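Local coordinates for protein aspartate-semialdehyde dehydrogenase 2 (Vibrio cholerae, PDB 2R00) that catalyses the NADPH-dependent reductive dephosphorylation of L-aspartyl-4-phosphate to L-aspartate-semialdehyde, a step on the route to lysine, methionine and threonine, at residues A127-A139 and V311-A324. Sequence-based numbering, arbitrary orientation.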
loop_
_atom_site.group_PDB
_atom_site.type_symbol
_atom_site.label_atom_id
_atom_site.label_comp_id
_atom_site.label_asym_id
_atom_site.label_seq_id
_atom_site.Cartn_x
_atom_site.Cartn_y
_atom_site.Cartn_z
ATOM N N ALA A 127 1.943 -25.001 -14.763
ATOM C CA ALA A 127 2.496 -24.249 -13.627
ATOM C C ALA A 127 1.390 -23.473 -12.926
ATOM O O ALA A 127 0.558 -22.850 -13.591
ATOM C CB ALA A 127 3.578 -23.305 -14.116
ATOM N N ASN A 128 1.380 -23.537 -11.592
ATOM C CA ASN A 128 0.449 -22.789 -10.744
ATOM C C ASN A 128 1.136 -21.464 -10.449
ATOM O O ASN A 128 2.294 -21.476 -10.038
ATOM C CB ASN A 128 0.216 -23.563 -9.428
ATOM C CG ASN A 128 -1.099 -23.198 -8.713
ATOM O OD1 ASN A 128 -1.118 -22.949 -7.494
ATOM N ND2 ASN A 128 -2.196 -23.220 -9.447
ATOM N N PRO A 129 0.457 -20.319 -10.693
ATOM C CA PRO A 129 1.119 -19.043 -10.422
ATOM C C PRO A 129 1.226 -18.691 -8.936
ATOM O O PRO A 129 0.665 -19.376 -8.075
ATOM C CB PRO A 129 0.236 -18.003 -11.153
ATOM C CG PRO A 129 -0.715 -18.788 -12.001
ATOM C CD PRO A 129 -0.885 -20.108 -11.255
ATOM N N ASN A 130 1.958 -17.614 -8.671
ATOM C CA ASN A 130 2.080 -17.034 -7.353
ATOM C C ASN A 130 0.707 -16.549 -6.887
ATOM O O ASN A 130 -0.045 -15.987 -7.688
ATOM C CB ASN A 130 3.068 -15.867 -7.450
ATOM C CG ASN A 130 3.592 -15.434 -6.106
ATOM O OD1 ASN A 130 2.861 -14.872 -5.301
ATOM N ND2 ASN A 130 4.873 -15.694 -5.855
ATOM N N CYS A 131 0.372 -16.759 -5.610
ATOM C CA CYS A 131 -0.938 -16.311 -5.071
ATOM C C CYS A 131 -1.180 -14.820 -5.299
ATOM O O CYS A 131 -2.301 -14.424 -5.595
ATOM C CB CYS A 131 -1.133 -16.674 -3.588
ATOM S SG CYS A 131 -2.895 -16.543 -2.968
ATOM N N SER A 132 -0.123 -14.010 -5.188
ATOM C CA SER A 132 -0.190 -12.590 -5.534
ATOM C C SER A 132 -0.720 -12.353 -6.950
ATOM O O SER A 132 -1.570 -11.487 -7.166
ATOM C CB SER A 132 1.191 -11.952 -5.428
ATOM O OG SER A 132 1.455 -11.514 -4.113
ATOM N N THR A 133 -0.192 -13.112 -7.909
ATOM C CA THR A 133 -0.580 -12.995 -9.316
ATOM C C THR A 133 -1.984 -13.558 -9.546
ATOM O O THR A 133 -2.772 -12.974 -10.285
ATOM C CB THR A 133 0.410 -13.738 -10.238
ATOM O OG1 THR A 133 1.746 -13.339 -9.920
ATOM C CG2 THR A 133 0.114 -13.429 -11.704
ATOM N N ILE A 134 -2.284 -14.695 -8.924
ATOM C CA ILE A 134 -3.639 -15.262 -8.955
ATOM C C ILE A 134 -4.678 -14.226 -8.487
ATOM O O ILE A 134 -5.609 -13.897 -9.226
ATOM C CB ILE A 134 -3.743 -16.547 -8.104
ATOM C CG1 ILE A 134 -2.814 -17.638 -8.655
ATOM C CG2 ILE A 134 -5.212 -17.048 -8.051
ATOM C CD1 ILE A 134 -2.653 -18.849 -7.726
ATOM N N GLN A 135 -4.488 -13.703 -7.280
ATOM C CA GLN A 135 -5.379 -12.698 -6.677
ATOM C C GLN A 135 -5.661 -11.547 -7.640
ATOM O O GLN A 135 -6.819 -11.207 -7.898
ATOM C CB GLN A 135 -4.703 -12.080 -5.452
ATOM C CG GLN A 135 -4.976 -12.696 -4.094
ATOM C CD GLN A 135 -4.099 -12.070 -3.007
ATOM O OE1 GLN A 135 -3.241 -12.751 -2.438
ATOM N NE2 GLN A 135 -4.287 -10.764 -2.733
ATOM N N MET A 136 -4.588 -10.946 -8.158
ATOM C CA MET A 136 -4.689 -9.755 -8.996
ATOM C C MET A 136 -5.389 -10.047 -10.324
ATOM O O MET A 136 -6.233 -9.267 -10.780
ATOM C CB MET A 136 -3.295 -9.144 -9.245
ATOM C CG MET A 136 -3.325 -7.854 -10.075
ATOM S SD MET A 136 -1.719 -7.074 -10.336
ATOM C CE MET A 136 -0.925 -8.197 -11.479
ATOM N N LEU A 137 -5.022 -11.165 -10.942
ATOM C CA LEU A 137 -5.537 -11.526 -12.259
ATOM C C LEU A 137 -7.026 -11.880 -12.256
ATOM O O LEU A 137 -7.751 -11.565 -13.208
ATOM C CB LEU A 137 -4.709 -12.667 -12.850
ATOM C CG LEU A 137 -3.577 -12.149 -13.743
ATOM C CD1 LEU A 137 -2.411 -13.048 -13.714
ATOM C CD2 LEU A 137 -4.058 -11.993 -15.172
ATOM N N VAL A 138 -7.475 -12.543 -11.198
ATOM C CA VAL A 138 -8.902 -12.786 -11.009
ATOM C C VAL A 138 -9.658 -11.450 -10.956
ATOM O O VAL A 138 -10.637 -11.250 -11.680
ATOM C CB VAL A 138 -9.167 -13.668 -9.775
ATOM C CG1 VAL A 138 -10.642 -13.658 -9.406
ATOM C CG2 VAL A 138 -8.725 -15.113 -10.067
ATOM N N ALA A 139 -9.184 -10.532 -10.118
ATOM C CA ALA A 139 -9.807 -9.215 -9.965
ATOM C C ALA A 139 -9.784 -8.346 -11.221
ATOM O O ALA A 139 -10.733 -7.616 -11.472
ATOM C CB ALA A 139 -9.183 -8.459 -8.777
ATOM N N VAL A 311 -7.098 -5.799 -3.113
ATOM C CA VAL A 311 -7.424 -7.210 -3.235
ATOM C C VAL A 311 -6.756 -7.916 -2.075
ATOM O O VAL A 311 -5.568 -7.701 -1.812
ATOM C CB VAL A 311 -6.904 -7.792 -4.584
ATOM C CG1 VAL A 311 -7.347 -9.233 -4.757
ATOM C CG2 VAL A 311 -7.372 -6.958 -5.742
ATOM N N VAL A 312 -7.521 -8.735 -1.361
ATOM C CA VAL A 312 -7.026 -9.422 -0.176
ATOM C C VAL A 312 -7.252 -10.937 -0.283
ATOM O O VAL A 312 -8.257 -11.392 -0.833
ATOM C CB VAL A 312 -7.657 -8.832 1.134
ATOM C CG1 VAL A 312 -7.340 -9.693 2.345
ATOM C CG2 VAL A 312 -7.155 -7.402 1.382
ATOM N N ALA A 313 -6.282 -11.698 0.212
ATOM C CA ALA A 313 -6.448 -13.123 0.504
ATOM C C ALA A 313 -6.156 -13.316 1.978
ATOM O O ALA A 313 -5.056 -12.974 2.452
ATOM C CB ALA A 313 -5.495 -13.965 -0.320
ATOM N N ASP A 314 -7.143 -13.839 2.711
ATOM C CA ASP A 314 -6.959 -14.156 4.122
ATOM C C ASP A 314 -6.111 -15.420 4.255
ATOM O O ASP A 314 -5.046 -15.393 4.878
ATOM C CB ASP A 314 -8.303 -14.322 4.845
ATOM C CG ASP A 314 -8.137 -14.520 6.346
ATOM O OD1 ASP A 314 -7.265 -13.853 6.958
ATOM O OD2 ASP A 314 -8.881 -15.349 6.914
ATOM N N ASN A 315 -6.568 -16.517 3.655
ATOM C CA ASN A 315 -5.781 -17.748 3.646
ATOM C C ASN A 315 -5.044 -17.924 2.325
ATOM O O ASN A 315 -5.605 -18.413 1.338
ATOM C CB ASN A 315 -6.631 -18.980 3.986
ATOM C CG ASN A 315 -5.784 -20.183 4.371
ATOM O OD1 ASN A 315 -6.060 -20.860 5.363
ATOM N ND2 ASN A 315 -4.735 -20.448 3.592
ATOM N N VAL A 316 -3.775 -17.525 2.334
ATOM C CA VAL A 316 -2.930 -17.533 1.140
ATOM C C VAL A 316 -2.725 -18.940 0.578
ATOM O O VAL A 316 -2.747 -19.134 -0.635
ATOM C CB VAL A 316 -1.564 -16.842 1.406
ATOM C CG1 VAL A 316 -0.724 -16.815 0.147
ATOM C CG2 VAL A 316 -1.773 -15.419 1.904
ATOM N N ARG A 317 -2.534 -19.907 1.469
ATOM C CA ARG A 317 -2.333 -21.301 1.081
ATOM C C ARG A 317 -3.555 -21.892 0.373
ATOM O O ARG A 317 -3.409 -22.623 -0.609
ATOM C CB ARG A 317 -1.941 -22.148 2.298
ATOM C CG ARG A 317 -0.688 -21.643 3.007
ATOM C CD ARG A 317 -0.324 -22.503 4.214
ATOM N NE ARG A 317 0.674 -21.857 5.073
ATOM C CZ ARG A 317 1.994 -21.876 4.869
ATOM N NH1 ARG A 317 2.521 -22.519 3.829
ATOM N NH2 ARG A 317 2.800 -21.248 5.720
ATOM N N LYS A 318 -4.750 -21.555 0.864
ATOM C CA LYS A 318 -6.006 -22.068 0.312
ATOM C C LYS A 318 -6.286 -21.508 -1.081
ATOM O O LYS A 318 -6.879 -22.195 -1.926
ATOM C CB LYS A 318 -7.182 -21.805 1.269
ATOM C CG LYS A 318 -8.389 -22.713 1.022
ATOM C CD LYS A 318 -9.191 -22.984 2.294
ATOM C CE LYS A 318 -10.130 -24.173 2.098
ATOM N NZ LYS A 318 -11.013 -24.394 3.272
ATOM N N GLY A 319 -5.845 -20.273 -1.322
ATOM C CA GLY A 319 -5.935 -19.666 -2.648
ATOM C C GLY A 319 -5.077 -20.414 -3.660
ATOM O O GLY A 319 -5.547 -20.774 -4.741
ATOM N N ALA A 320 -3.820 -20.649 -3.295
ATOM C CA ALA A 320 -2.878 -21.418 -4.116
ATOM C C ALA A 320 -3.377 -22.842 -4.379
ATOM O O ALA A 320 -3.370 -23.316 -5.519
ATOM C CB ALA A 320 -1.528 -21.457 -3.441
ATOM N N ALA A 321 -3.826 -23.508 -3.317
ATOM C CA ALA A 321 -4.273 -24.893 -3.398
ATOM C C ALA A 321 -5.511 -25.018 -4.275
ATOM O O ALA A 321 -5.593 -25.904 -5.120
ATOM C CB ALA A 321 -4.531 -25.442 -2.013
ATOM N N THR A 322 -6.459 -24.099 -4.082
ATOM C CA THR A 322 -7.693 -24.064 -4.858
ATOM C C THR A 322 -7.444 -23.810 -6.343
ATOM O O THR A 322 -8.082 -24.444 -7.192
ATOM C CB THR A 322 -8.654 -23.002 -4.289
ATOM O OG1 THR A 322 -8.964 -23.342 -2.929
ATOM C CG2 THR A 322 -9.944 -22.914 -5.107
ATOM N N ASN A 323 -6.530 -22.892 -6.668
ATOM C CA ASN A 323 -6.217 -22.635 -8.074
ATOM C C ASN A 323 -5.737 -23.913 -8.767
ATOM O O ASN A 323 -6.183 -24.241 -9.879
ATOM C CB ASN A 323 -5.171 -21.519 -8.217
ATOM C CG ASN A 323 -5.135 -20.936 -9.613
ATOM O OD1 ASN A 323 -5.997 -20.132 -9.981
ATOM N ND2 ASN A 323 -4.139 -21.337 -10.404
ATOM N N ALA A 324 -4.843 -24.625 -8.081
ATOM C CA ALA A 324 -4.279 -25.904 -8.519
ATOM C C ALA A 324 -5.345 -26.966 -8.753
ATOM O O ALA A 324 -5.304 -27.678 -9.756
ATOM C CB ALA A 324 -3.271 -26.403 -7.482
#
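The nucleophile of the active site, Cys131, meets Val316 here, where the helix carrying the cysteine packs on the C-terminal helix that runs back from the dimerisation domain along the Rossmann-type nucleotide-binding domain. Cys131, which forms the acyl-thioester intermediate, is the first residue of helix 131-147; Asn130 is its N-cap, and a lone pair of OD1, in the plane of its amide, receives the N-H of Ser132. Helix 316-335 starts just after Asn315, a predicted NADP(+) ligand. With SG anti to the backbone N (chi1 -165°), the sulfur lies against the first turn of that helix: SG is 3.5 Å from Val316 O, and Cys131 CB is 3.8 Å from Val316 CG1. Gly319 faces the sulfur with no side chain, and its CA comes within 4.4 Å of Cys131 SG. The axes of helix segments 131-139 and 316-324 come within 9.7 Å and cross at 74°.

One turn on from Cys131, Gln135 extends beyond CG alongside strand 311-313. Its OE1 is hydrogen-bonded to ND1 of His244, the probable proton acceptor, a bond consistent with holding the imidazole in place, and sits 3.3 Å from Ala313 CB. Farther along, Ala139 CB rests on Val311 CG2.

On the side of Cys131 away from strand 311-313, Ile134 meets Asn323, CD1 of the isoleucine 3.7 Å from Asn323 CB. The Asn323 amide is held by a hydrogen bond from ND2 to Val108 O, and that same ND2 lies 3.6 Å from Pro129 CD.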